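Local coordinates for protein cellobiose 2-epimerase (PDB 3VW5) that catalyses the reversible epimerization of cellobiose to 4-O-beta-D-glucopyranosyl-D-mannose, at residues Val163-Leu168 with Asp176-Ala181; Gly210-Ile215 with Asn222-Phe227; Gly46-Ser51 with His108-Ala113. The protein carries 2 engineered substitutions. All coordinates share one frame; numbering follows the deposited sequence.

Interaction 1 of 3, residues Val163-Leu168 with Asp176-Ala181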
ATOM      1  N   VAL A 163      -2.368  18.378 -13.975  1.00 43.63           N
ATOM      2  CA  VAL A 163      -1.073  18.090 -14.622  1.00 53.91           C
ATOM      3  C   VAL A 163      -0.936  16.619 -15.051  1.00 54.76           C
ATOM      4  O   VAL A 163      -1.816  15.797 -14.782  1.00 56.55           O
ATOM      5  CB  VAL A 163       0.148  18.402 -13.714  1.00 56.04           C
ATOM      6  CG1 VAL A 163       1.358  18.745 -14.595  1.00 75.27           C
ATOM      7  CG2 VAL A 163      -0.149  19.526 -12.746  1.00 48.57           C
ATOM      8  N   ASP A 164       0.187  16.286 -15.687  1.00 58.95           N
ATOM      9  CA  ASP A 164       0.462  14.904 -16.117  1.00 61.52           C
ATOM     10  C   ASP A 164       0.626  13.943 -14.941  1.00 64.08           C
ATOM     11  O   ASP A 164       1.329  14.236 -13.972  1.00 66.17           O
ATOM     12  CB  ASP A 164       1.716  14.833 -16.997  1.00 64.87           C
ATOM     13  CG  ASP A 164       1.546  15.561 -18.328  1.00 69.53           C
ATOM     14  OD1 ASP A 164       0.486  15.403 -18.980  1.00 66.07           O
ATOM     15  OD2 ASP A 164       2.481  16.294 -18.715  1.00 71.94           O
ATOM     16  N   ASN A 165      -0.007  12.784 -15.044  1.00 59.85           N
ATOM     17  CA  ASN A 165       0.089  11.764 -14.016  1.00 56.04           C
ATOM     18  C   ASN A 165       1.396  10.944 -14.114  1.00 66.41           C
ATOM     19  O   ASN A 165       1.372   9.716 -14.270  1.00 69.89           O
ATOM     20  CB  ASN A 165      -1.147  10.864 -14.093  1.00 56.22           C
ATOM     21  CG  ASN A 165      -1.379  10.052 -12.826  1.00 58.22           C
ATOM     22  OD1 ASN A 165      -0.468   9.851 -12.016  1.00 56.73           O
ATOM     23  ND2 ASN A 165      -2.612   9.570 -12.658  1.00 52.62           N
ATOM     24  N   GLU A 166       2.533  11.637 -14.063  1.00 72.10           N
ATOM     25  CA  GLU A 166       3.828  11.011 -13.816  1.00 68.28           C
ATOM     26  C   GLU A 166       3.775  10.510 -12.388  1.00 67.21           C
ATOM     27  O   GLU A 166       2.944  10.977 -11.608  1.00 75.65           O
ATOM     28  CB  GLU A 166       4.938  12.064 -13.919  1.00 73.72           C
ATOM     29  CG  GLU A 166       5.707  12.080 -15.237  1.00 80.50           C
ATOM     30  CD  GLU A 166       6.327  13.446 -15.552  1.00 92.95           C
ATOM     31  OE1 GLU A 166       6.958  14.061 -14.643  1.00 85.92           O
ATOM     32  OE2 GLU A 166       6.177  13.908 -16.717  1.00 86.61           O
ATOM     33  N   ALA A 167       4.641   9.572 -12.028  1.00 63.44           N
ATOM     34  CA  ALA A 167       4.708   9.108 -10.631  1.00 73.41           C
ATOM     35  C   ALA A 167       3.878   7.857 -10.379  1.00 69.96           C
ATOM     36  O   ALA A 167       4.241   7.019  -9.546  1.00 65.96           O
ATOM     37  CB  ALA A 167       4.298  10.212  -9.643  1.00 62.03           C
ATOM     38  N   LEU A 168       2.750   7.744 -11.075  1.00 65.38           N
ATOM     39  CA  LEU A 168       2.022   6.480 -11.137  1.00 61.91           C
ATOM     40  C   LEU A 168       2.205   5.793 -12.503  1.00 59.98           C
ATOM     41  O   LEU A 168       1.915   4.600 -12.644  1.00 54.38           O
ATOM     42  CB  LEU A 168       0.531   6.671 -10.812  1.00 56.90           C
ATOM     43  CG  LEU A 168       0.143   6.926  -9.344  1.00 57.64           C
ATOM     44  CD1 LEU A 168      -1.314   6.482  -9.086  1.00 49.40           C
ATOM     45  CD2 LEU A 168       1.108   6.262  -8.354  1.00 50.32           C
ATOM     46  N   ASP A 176      -4.390   9.280 -17.472  1.00 53.47           N
ATOM     47  CA  ASP A 176      -5.095  10.183 -16.577  1.00 50.29           C
ATOM     48  C   ASP A 176      -5.617   9.444 -15.356  1.00 54.23           C
ATOM     49  O   ASP A 176      -5.490   9.922 -14.232  1.00 57.24           O
ATOM     50  CB  ASP A 176      -6.256  10.851 -17.313  1.00 54.08           C
ATOM     51  CG  ASP A 176      -5.784  11.785 -18.419  1.00 70.89           C
ATOM     52  OD1 ASP A 176      -5.571  11.300 -19.571  1.00 68.09           O
ATOM     53  OD2 ASP A 176      -5.624  13.006 -18.136  1.00 73.32           O
ATOM     54  N   LYS A 177      -6.221   8.285 -15.576  1.00 47.94           N
ATOM     55  CA  LYS A 177      -6.789   7.523 -14.479  1.00 43.80           C
ATOM     56  C   LYS A 177      -6.072   6.182 -14.306  1.00 43.10           C
ATOM     57  O   LYS A 177      -5.627   5.595 -15.281  1.00 46.15           O
ATOM     58  CB  LYS A 177      -8.287   7.339 -14.714  1.00 45.34           C
ATOM     59  CG  LYS A 177      -9.054   8.656 -14.721  1.00 43.35           C
ATOM     60  CD  LYS A 177     -10.513   8.462 -15.123  1.00 45.04           C
ATOM     61  CE  LYS A 177     -11.309   9.768 -14.966  1.00 51.87           C
ATOM     62  NZ  LYS A 177     -12.229  10.049 -16.113  1.00 50.38           N
ATOM     63  N   THR A 178      -5.955   5.705 -13.069  1.00 43.57           N
ATOM     64  CA  THR A 178      -5.233   4.455 -12.792  1.00 45.48           C
ATOM     65  C   THR A 178      -6.006   3.563 -11.828  1.00 41.34           C
ATOM     66  O   THR A 178      -6.750   4.068 -10.989  1.00 41.17           O
ATOM     67  CB  THR A 178      -3.855   4.730 -12.159  1.00 44.70           C
ATOM     68  OG1 THR A 178      -4.014   4.993 -10.759  1.00 48.02           O
ATOM     69  CG2 THR A 178      -3.183   5.908 -12.827  1.00 42.59           C
ATOM     70  N   MET A 179      -5.833   2.245 -11.932  1.00 39.11           N
ATOM     71  CA  MET A 179      -6.482   1.353 -10.970  1.00 40.84           C
ATOM     72  C   MET A 179      -5.843   1.558  -9.604  1.00 43.89           C
ATOM     73  O   MET A 179      -6.507   1.441  -8.579  1.00 46.02           O
ATOM     74  CB  MET A 179      -6.422  -0.125 -11.384  1.00 37.46           C
ATOM     75  CG  MET A 179      -5.043  -0.784 -11.279  1.00 52.41           C
ATOM     76  SD  MET A 179      -4.819  -1.738  -9.755  1.00 51.03           S
ATOM     77  CE  MET A 179      -6.510  -2.227  -9.508  1.00 44.21           C
ATOM     78  N   ASN A 180      -4.556   1.891  -9.617  1.00 42.38           N
ATOM     79  CA  ASN A 180      -3.781   2.121  -8.419  1.00 39.97           C
ATOM     80  C   ASN A 180      -4.469   3.081  -7.470  1.00 42.97           C
ATOM     81  O   ASN A 180      -4.608   2.804  -6.283  1.00 42.52           O
ATOM     82  CB  ASN A 180      -2.440   2.712  -8.810  1.00 48.19           C
ATOM     83  CG  ASN A 180      -1.298   2.127  -8.029  1.00 54.77           C
ATOM     84  OD1 ASN A 180      -1.160   2.366  -6.832  1.00 58.58           O
ATOM     85  ND2 ASN A 180      -0.455   1.358  -8.710  1.00 62.20           N
ATOM     86  N   ALA A 181      -4.890   4.222  -7.998  1.00 44.43           N
ATOM     87  CA  ALA A 181      -5.551   5.228  -7.179  1.00 39.58           C
ATOM     88  C   ALA A 181      -6.884   4.723  -6.626  1.00 36.41           C
ATOM     89  O   ALA A 181      -7.203   4.954  -5.460  1.00 37.04           O
ATOM     90  CB  ALA A 181      -5.756   6.506  -7.971  1.00 38.20           C
TER

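Interaction 2 of 3, residues Gly210-Ile215 with Asn222-Phe227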
ATOM      1  N   GLY A 210     -17.590  -0.510  -6.988  1.00 42.44           N
ATOM      2  CA  GLY A 210     -18.292  -0.685  -8.250  1.00 39.36           C
ATOM      3  C   GLY A 210     -17.408  -0.464  -9.465  1.00 41.37           C
ATOM      4  O   GLY A 210     -17.478  -1.198 -10.453  1.00 36.92           O
ATOM      5  N   GLN A 211     -16.557   0.551  -9.391  1.00 41.31           N
ATOM      6  CA  GLN A 211     -15.639   0.838 -10.484  1.00 38.70           C
ATOM      7  C   GLN A 211     -14.652  -0.315 -10.688  1.00 45.20           C
ATOM      8  O   GLN A 211     -14.333  -0.689 -11.831  1.00 41.07           O
ATOM      9  CB  GLN A 211     -14.888   2.141 -10.234  1.00 34.81           C
ATOM     10  CG  GLN A 211     -15.745   3.370 -10.355  1.00 38.65           C
ATOM     11  CD  GLN A 211     -14.942   4.596 -10.737  1.00 46.75           C
ATOM     12  OE1 GLN A 211     -13.902   4.889 -10.132  1.00 40.33           O
ATOM     13  NE2 GLN A 211     -15.418   5.323 -11.754  1.00 47.71           N
ATOM     14  N   MET A 212     -14.167  -0.869  -9.579  1.00 38.60           N
ATOM     15  CA  MET A 212     -13.309  -2.032  -9.663  1.00 38.02           C
ATOM     16  C   MET A 212     -14.031  -3.180 -10.356  1.00 40.41           C
ATOM     17  O   MET A 212     -13.441  -3.839 -11.207  1.00 40.11           O
ATOM     18  CB  MET A 212     -12.788  -2.448  -8.283  1.00 36.58           C
ATOM     19  CG  MET A 212     -11.807  -1.432  -7.669  1.00 39.89           C
ATOM     20  SD  MET A 212     -10.187  -1.304  -8.427  1.00 43.30           S
ATOM     21  CE  MET A 212      -9.659  -2.975  -8.316  1.00 36.42           C
ATOM     22  N   ARG A 213     -15.301  -3.412 -10.009  1.00 39.85           N
ATOM     23  CA  ARG A 213     -16.054  -4.528 -10.590  1.00 42.02           C
ATOM     24  C   ARG A 213     -16.502  -4.254 -12.039  1.00 44.97           C
ATOM     25  O   ARG A 213     -16.375  -5.111 -12.913  1.00 44.28           O
ATOM     26  CB  ARG A 213     -17.245  -4.932  -9.701  1.00 43.40           C
ATOM     27  CG  ARG A 213     -18.523  -5.236 -10.481  1.00 48.60           C
ATOM     28  CD  ARG A 213     -19.640  -5.931  -9.682  1.00 47.99           C
ATOM     29  NE  ARG A 213     -20.251  -5.157  -8.590  1.00 59.36           N
ATOM     30  CZ  ARG A 213     -20.927  -4.010  -8.722  1.00 57.80           C
ATOM     31  NH1 ARG A 213     -21.081  -3.435  -9.909  1.00 49.50           N
ATOM     32  NH2 ARG A 213     -21.441  -3.422  -7.646  1.00 58.13           N
ATOM     33  N   ASP A 214     -16.983  -3.043 -12.301  1.00 45.23           N
ATOM     34  CA  ASP A 214     -17.584  -2.733 -13.596  1.00 43.53           C
ATOM     35  C   ASP A 214     -16.608  -2.243 -14.678  1.00 51.32           C
ATOM     36  O   ASP A 214     -16.831  -2.472 -15.872  1.00 51.97           O
ATOM     37  CB  ASP A 214     -18.728  -1.739 -13.412  1.00 43.28           C
ATOM     38  CG  ASP A 214     -19.863  -2.309 -12.574  1.00 47.47           C
ATOM     39  OD1 ASP A 214     -19.994  -3.557 -12.532  1.00 46.96           O
ATOM     40  OD2 ASP A 214     -20.623  -1.509 -11.967  1.00 47.62           O
ATOM     41  N   ILE A 215     -15.525  -1.581 -14.274  1.00 48.42           N
ATOM     42  CA  ILE A 215     -14.573  -1.065 -15.250  1.00 42.55           C
ATOM     43  C   ILE A 215     -13.233  -1.798 -15.264  1.00 43.81           C
ATOM     44  O   ILE A 215     -12.761  -2.221 -16.315  1.00 45.35           O
ATOM     45  CB  ILE A 215     -14.293   0.424 -15.044  1.00 41.90           C
ATOM     46  CG1 ILE A 215     -15.603   1.214 -14.972  1.00 43.29           C
ATOM     47  CG2 ILE A 215     -13.426   0.930 -16.162  1.00 36.05           C
ATOM     48  CD1 ILE A 215     -15.418   2.718 -14.905  1.00 37.57           C
ATOM     49  N   ASN A 222      -9.958 -12.502 -15.967  1.00 46.19           N
ATOM     50  CA  ASN A 222      -9.763 -12.355 -14.531  1.00 44.68           C
ATOM     51  C   ASN A 222      -8.622 -11.421 -14.170  1.00 43.77           C
ATOM     52  O   ASN A 222      -8.130 -11.473 -13.047  1.00 49.22           O
ATOM     53  CB  ASN A 222      -9.564 -13.710 -13.847  1.00 47.66           C
ATOM     54  CG  ASN A 222     -10.543 -14.755 -14.331  1.00 48.36           C
ATOM     55  OD1 ASN A 222     -10.149 -15.744 -14.955  1.00 54.42           O
ATOM     56  ND2 ASN A 222     -11.825 -14.544 -14.053  1.00 44.80           N
ATOM     57  N   ALA A 223      -8.199 -10.581 -15.110  1.00 41.83           N
ATOM     58  CA  ALA A 223      -7.178  -9.571 -14.836  1.00 42.15           C
ATOM     59  C   ALA A 223      -7.801  -8.232 -14.427  1.00 45.23           C
ATOM     60  O   ALA A 223      -8.980  -7.978 -14.683  1.00 46.65           O
ATOM     61  CB  ALA A 223      -6.296  -9.375 -16.039  1.00 36.73           C
ATOM     62  N   LEU A 224      -6.998  -7.381 -13.793  1.00 39.15           N
ATOM     63  CA  LEU A 224      -7.369  -5.995 -13.562  1.00 37.70           C
ATOM     64  C   LEU A 224      -6.651  -5.125 -14.565  1.00 41.87           C
ATOM     65  O   LEU A 224      -5.439  -5.274 -14.762  1.00 47.32           O
ATOM     66  CB  LEU A 224      -6.942  -5.558 -12.165  1.00 37.46           C
ATOM     67  CG  LEU A 224      -7.558  -6.342 -11.015  1.00 38.79           C
ATOM     68  CD1 LEU A 224      -7.025  -5.821  -9.697  1.00 41.85           C
ATOM     69  CD2 LEU A 224      -9.070  -6.234 -11.076  1.00 40.01           C
ATOM     70  N   LYS A 225      -7.375  -4.216 -15.205  1.00 39.02           N
ATOM     71  CA  LYS A 225      -6.720  -3.243 -16.066  1.00 37.27           C
ATOM     72  C   LYS A 225      -5.954  -2.249 -15.186  1.00 42.09           C
ATOM     73  O   LYS A 225      -6.299  -2.050 -14.016  1.00 41.75           O
ATOM     74  CB  LYS A 225      -7.741  -2.534 -16.944  1.00 38.59           C
ATOM     75  CG  LYS A 225      -8.475  -3.450 -17.899  1.00 38.78           C
ATOM     76  CD  LYS A 225      -9.652  -2.722 -18.535  1.00 41.89           C
ATOM     77  CE  LYS A 225     -10.747  -3.687 -18.976  1.00 38.58           C
ATOM     78  NZ  LYS A 225     -11.506  -4.287 -17.831  1.00 44.37           N
ATOM     79  N   VAL A 226      -4.928  -1.610 -15.741  1.00 39.15           N
ATOM     80  CA  VAL A 226      -4.044  -0.774 -14.925  1.00 38.95           C
ATOM     81  C   VAL A 226      -4.169   0.724 -15.215  1.00 34.82           C
ATOM     82  O   VAL A 226      -4.318   1.519 -14.295  1.00 41.47           O
ATOM     83  CB  VAL A 226      -2.561  -1.217 -15.045  1.00 36.56           C
ATOM     84  CG1 VAL A 226      -1.660  -0.338 -14.194  1.00 35.51           C
ATOM     85  CG2 VAL A 226      -2.407  -2.687 -14.664  1.00 32.71           C
ATOM     86  N   PHE A 227      -4.095   1.101 -16.488  1.00 38.49           N
ATOM     87  CA  PHE A 227      -4.072   2.509 -16.904  1.00 39.80           C
ATOM     88  C   PHE A 227      -5.233   2.870 -17.840  1.00 38.95           C
ATOM     89  O   PHE A 227      -5.624   2.078 -18.708  1.00 34.54           O
ATOM     90  CB  PHE A 227      -2.738   2.866 -17.573  1.00 35.58           C
ATOM     91  CG  PHE A 227      -1.547   2.706 -16.677  1.00 39.94           C
ATOM     92  CD1 PHE A 227      -1.386   3.521 -15.559  1.00 46.76           C
ATOM     93  CD2 PHE A 227      -0.576   1.751 -16.946  1.00 41.06           C
ATOM     94  CE1 PHE A 227      -0.284   3.387 -14.725  1.00 46.54           C
ATOM     95  CE2 PHE A 227       0.531   1.611 -16.117  1.00 47.37           C
ATOM     96  CZ  PHE A 227       0.678   2.432 -15.002  1.00 48.49           C
TER

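Interaction 3 of 3, residues Gly46-Ser51 with His108-Ala113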
ATOM      1  N   GLY A  46       9.635  12.040   1.729  1.00 44.24           N
ATOM      2  CA  GLY A  46       8.387  11.917   0.992  1.00 38.97           C
ATOM      3  C   GLY A  46       7.217  11.726   1.931  1.00 44.67           C
ATOM      4  O   GLY A  46       7.338  11.051   2.966  1.00 46.60           O
ATOM      5  N   VAL A  47       6.072  12.310   1.592  1.00 42.00           N
ATOM      6  CA  VAL A  47       4.945  12.239   2.510  1.00 39.29           C
ATOM      7  C   VAL A  47       4.225  10.888   2.458  1.00 37.14           C
ATOM      8  O   VAL A  47       3.723  10.411   3.481  1.00 39.32           O
ATOM      9  CB  VAL A  47       3.999  13.471   2.415  1.00 41.34           C
ATOM     10  CG1 VAL A  47       4.662  14.598   1.611  1.00 37.59           C
ATOM     11  CG2 VAL A  47       2.641  13.093   1.878  1.00 37.62           C
ATOM     12  N   ILE A  48       4.198  10.251   1.292  1.00 35.82           N
ATOM     13  CA  ILE A  48       3.707   8.872   1.224  1.00 37.44           C
ATOM     14  C   ILE A  48       4.519   7.935   2.137  1.00 36.77           C
ATOM     15  O   ILE A  48       3.975   7.018   2.749  1.00 40.40           O
ATOM     16  CB  ILE A  48       3.665   8.336  -0.223  1.00 36.71           C
ATOM     17  CG1 ILE A  48       2.216   8.117  -0.654  1.00 45.48           C
ATOM     18  CG2 ILE A  48       4.385   7.018  -0.332  1.00 38.73           C
ATOM     19  CD1 ILE A  48       2.042   8.129  -2.154  1.00 50.48           C
ATOM     20  N   LEU A  49       5.815   8.189   2.229  1.00 30.08           N
ATOM     21  CA  LEU A  49       6.695   7.428   3.088  1.00 33.81           C
ATOM     22  C   LEU A  49       6.295   7.618   4.549  1.00 40.51           C
ATOM     23  O   LEU A  49       6.201   6.652   5.303  1.00 39.42           O
ATOM     24  CB  LEU A  49       8.157   7.848   2.859  1.00 35.03           C
ATOM     25  CG  LEU A  49       9.230   7.392   3.851  1.00 34.58           C
ATOM     26  CD1 LEU A  49       9.249   5.889   3.982  1.00 34.10           C
ATOM     27  CD2 LEU A  49      10.604   7.918   3.474  1.00 35.91           C
ATOM     28  N   HIS A  50       6.063   8.869   4.947  1.00 40.78           N
ATOM     29  CA  HIS A  50       5.667   9.154   6.314  1.00 35.62           C
ATOM     30  C   HIS A  50       4.278   8.644   6.652  1.00 38.13           C
ATOM     31  O   HIS A  50       4.042   8.165   7.762  1.00 42.66           O
ATOM     32  CB  HIS A  50       5.818  10.632   6.631  1.00 35.12           C
ATOM     33  CG  HIS A  50       7.232  11.022   6.910  1.00 46.37           C
ATOM     34  ND1 HIS A  50       8.181  11.127   5.915  1.00 43.34           N
ATOM     35  CD2 HIS A  50       7.876  11.274   8.075  1.00 46.33           C
ATOM     36  CE1 HIS A  50       9.341  11.454   6.455  1.00 41.05           C
ATOM     37  NE2 HIS A  50       9.184  11.549   7.763  1.00 38.39           N
ATOM     38  N   SER A  51       3.357   8.709   5.709  1.00 32.60           N
ATOM     39  CA  SER A  51       2.052   8.156   5.992  1.00 31.17           C
ATOM     40  C   SER A  51       2.149   6.657   6.196  1.00 32.27           C
ATOM     41  O   SER A  51       1.483   6.102   7.060  1.00 30.61           O
ATOM     42  CB  SER A  51       1.068   8.511   4.889  1.00 32.62           C
ATOM     43  OG  SER A  51       0.902   9.908   4.846  1.00 31.48           O
ATOM     44  N   HIS A 108      -1.716  14.733  -5.182  1.00 41.87           N
ATOM     45  CA  HIS A 108      -2.026  13.454  -5.799  1.00 35.81           C
ATOM     46  C   HIS A 108      -3.061  12.658  -5.005  1.00 36.61           C
ATOM     47  O   HIS A 108      -2.855  12.308  -3.839  1.00 35.04           O
ATOM     48  CB  HIS A 108      -0.754  12.626  -6.003  1.00 43.56           C
ATOM     49  CG  HIS A 108      -0.797  11.761  -7.221  1.00 54.92           C
ATOM     50  ND1 HIS A 108      -1.731  10.750  -7.388  1.00 50.79           N
ATOM     51  CD2 HIS A 108      -0.035  11.759  -8.345  1.00 52.57           C
ATOM     52  CE1 HIS A 108      -1.535  10.164  -8.555  1.00 53.00           C
ATOM     53  NE2 HIS A 108      -0.511  10.754  -9.156  1.00 53.42           N
ATOM     54  N   THR A 109      -4.183  12.384  -5.653  1.00 34.57           N
ATOM     55  CA  THR A 109      -5.240  11.588  -5.060  1.00 34.23           C
ATOM     56  C   THR A 109      -4.699  10.378  -4.289  1.00 35.91           C
ATOM     57  O   THR A 109      -5.124  10.079  -3.172  1.00 34.62           O
ATOM     58  CB  THR A 109      -6.191  11.112  -6.146  1.00 33.13           C
ATOM     59  OG1 THR A 109      -6.770  12.258  -6.761  1.00 44.58           O
ATOM     60  CG2 THR A 109      -7.296  10.256  -5.580  1.00 28.43           C
ATOM     61  N   TYR A 110      -3.763   9.680  -4.907  1.00 39.38           N
ATOM     62  CA  TYR A 110      -3.170   8.479  -4.339  1.00 36.85           C
ATOM     63  C   TYR A 110      -2.432   8.775  -3.025  1.00 36.77           C
ATOM     64  O   TYR A 110      -2.553   8.033  -2.042  1.00 36.96           O
ATOM     65  CB  TYR A 110      -2.240   7.911  -5.401  1.00 41.45           C
ATOM     66  CG  TYR A 110      -1.401   6.755  -4.997  1.00 41.95           C
ATOM     67  CD1 TYR A 110      -1.827   5.468  -5.243  1.00 51.08           C
ATOM     68  CD2 TYR A 110      -0.149   6.944  -4.419  1.00 47.94           C
ATOM     69  CE1 TYR A 110      -1.049   4.382  -4.901  1.00 55.70           C
ATOM     70  CE2 TYR A 110       0.645   5.866  -4.062  1.00 54.02           C
ATOM     71  CZ  TYR A 110       0.190   4.580  -4.310  1.00 60.97           C
ATOM     72  OH  TYR A 110       0.963   3.484  -3.985  1.00 64.68           O
ATOM     73  N   ASN A 111      -1.680   9.870  -3.014  1.00 36.18           N
ATOM     74  CA  ASN A 111      -0.943  10.301  -1.836  1.00 31.34           C
ATOM     75  C   ASN A 111      -1.897  10.723  -0.728  1.00 35.70           C
ATOM     76  O   ASN A 111      -1.750  10.282   0.415  1.00 41.34           O
ATOM     77  CB  ASN A 111       0.008  11.444  -2.200  1.00 38.19           C
ATOM     78  CG  ASN A 111       0.950  11.821  -1.067  1.00 37.32           C
ATOM     79  OD1 ASN A 111       1.311  10.989  -0.236  1.00 35.36           O
ATOM     80  ND2 ASN A 111       1.357  13.085  -1.039  1.00 31.23           N
ATOM     81  N   ILE A 112      -2.885  11.559  -1.065  1.00 36.66           N
ATOM     82  CA  ILE A 112      -3.901  11.981  -0.087  1.00 31.90           C
ATOM     83  C   ILE A 112      -4.701  10.820   0.516  1.00 33.14           C
ATOM     84  O   ILE A 112      -5.039  10.844   1.705  1.00 37.03           O
ATOM     85  CB  ILE A 112      -4.896  12.995  -0.668  1.00 31.40           C
ATOM     86  CG1 ILE A 112      -4.155  14.196  -1.268  1.00 35.90           C
ATOM     87  CG2 ILE A 112      -5.881  13.421   0.413  1.00 27.77           C
ATOM     88  CD1 ILE A 112      -4.913  14.912  -2.383  1.00 28.56           C
ATOM     89  N   ALA A 113      -5.023   9.816  -0.297  1.00 28.43           N
ATOM     90  CA  ALA A 113      -5.735   8.655   0.204  1.00 30.03           C
ATOM     91  C   ALA A 113      -4.911   8.002   1.313  1.00 35.39           C
ATOM     92  O   ALA A 113      -5.448   7.558   2.320  1.00 35.63           O
ATOM     93  CB  ALA A 113      -6.009   7.657  -0.921  1.00 27.98           C
TER
HETATM   94  O   HOH W   1       0.435  10.424   2.175  1.00 31.09           O

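Interaction 1 of 3, residues Val163-Leu168 with Asp176-Ala181
In this (alpha/alpha)6 barrel, a loop carrying Asn-165 and Leu-168 folds against a short strand, 177-178, and the start of helix 179-196. The edge strand enters through a classic beta bulge formed by Asp-176 and Lys-177 opposite Phe-228, and Asn-165 sits at the centre of an inverse gamma turn. From there its ND2 donates an N-H to Asp-176 O at 3.3 Å, with an N-H...O angle of 158°. The acceptor lies in the plane of the amide, whereas the donor stands well above the carbonyl plane, 60° out of it. CG is anti to the backbone N (chi1 -162°), which swings the amide toward the bulge and brings ND2 to 3.7 Å from Thr-178 CG2. This buried amide has further partners: ND2 also bonds to Glu-154 OE2, and OD1 to His-108 NE2. With a leucine in place of Asn-165, Glu-154, His-108 and the Asp-176 carbonyl would probably each be left without this mate. Leu-168 brings a purely aliphatic side chain, whose CD1 branch meets Asn-180 CB at 3.9 Å; Tyr-110 and Trp-369 are its other neighbours. Thr-178 suits two roles here, since its methyl CG2 lies against the Asn-165 amide while its hydroxyl caps the helix. Crossing Leu-168 at about a right angle, it sets OG1 3.5 Å from Leu-168 CD1 and accepts from Ala-181 N at 3.0 Å.

Interaction 2 of 3, residues Gly210-Ile215 with Asn222-Phe227
Residues 210-215 lie near the C-terminal end of helix 199-216, opened into a wider pi-type turn at 212-215, and face segment 222-227, which holds a weakly bonded strand at about 223-224. The backbones stay well apart: Met-212 CA and Leu-224 CA are 8.1 Å from each other, and Ile-215 CA and Lys-225 CA 8.2 Å, so side chains must span the space between them. Two do so in different ways. Met-212 bends its chain at chi2 (-71°) and again at chi3, which brings the terminal methyl nearer Leu-224, CE lying 4.1 Å from its CD1. The two chains cross at about a right angle. Methionine suits this spot because an unbranched, flexible chain can curl to reach its neighbour; Met-179 of helix 179-196 packs against both residues and Ile-274 of helix 261-281 touches Leu-224, making the apolar patch continuous with two more helices. One residue further on, Lys-225 runs nearly straight to CE and turns only at the end, placing NZ 2.9 Å from Ile-215 O. The donor comes in with a C=O...N angle of 151°, tilted 20° from the carbonyl plane. NZ also bonds to Thr-218 OG1 and, weakly, to Val-216 O. The side chain of Ile-215 itself leads away from the strand, onto Phe-232. A positively charged ammonium group is thus held among oxygens at the C-terminal end of a helix, where its charge probably offsets the partial negative charge of the carbonyls that end there.

Interaction 3 of 3, residues Gly46-Ser51 with His108-Ala113
Water 1 is held by both helices: it donates to Asn-111 OD1 at 2.6 Å and is bonded to Ser-51 OG at 2.8 Å, so that a single solvent molecule joins helix 47-64 to helix 109-126. Two roughly parallel neighbouring helices of the (alpha/alpha)6 barrel pack here, their short segments crossing at 26° with axes 9.7 Å apart. The backbones come nearest at Ile-48 and Asn-111. Asn-111 sends CG out anti to the backbone N (chi1 -172°), which directs the amide against Val-47 and Ile-48 of the other helix. Val-47 crosses it at about a right angle, CG2 touching both ends of the amide, and Ile-48 approaches obliquely, its CG1 touching OD1. A short polar residue suits this buried place because its amide can pack on branched side chains while its oxygen still accepts a hydrogen bond from the water. Ile-48 continues to Tyr-110, where CD1 meets the ring at its edge, near the ring plane, and lies 3.3 Å from CE2. The Tyr-110 ring also meets that of His-184, their planes almost perpendicular. Gly-46 and His-108 occupy the N-cap positions. Gly-46 O accepts from His-50 N and, at 3.1 Å, from His-50 ND1, the two donors arriving from opposite faces of its plane. His-108 ND1 accepts a weak bond from Tyr-110 N. With His-50 NE2 bonded to Phe-29 N as well, both ring nitrogens of His-50 are engaged, which probably fixes its rotation. The interface therefore combines apolar contact with one water-mediated link, which gives Asn-111 OD1 and Ser-51 OG a shared partner without direct contact between them.

In the fold
Along the chain interaction 3 comes first, closing a long excursion through helix 67-84 and strands of the first sheet to set the starts of helices 47-64 and 109-126 side by side. Interaction 1 then closes a short loop leading into helix 179-196, and interaction 2 closes the turn after helix 199-216. The three follow in series; none nests in or crosses another. Interaction 1 is the middle piece: its loop meets His-108 and Tyr-110 of interaction 3, while just after strand 177-178 Met-179 N probably bonds to Val-226 O on the neighbouring strand 223-228 of the three-stranded sheet. Interactions 2 and 3 do not touch, their nearest atoms being about 9 Å apart.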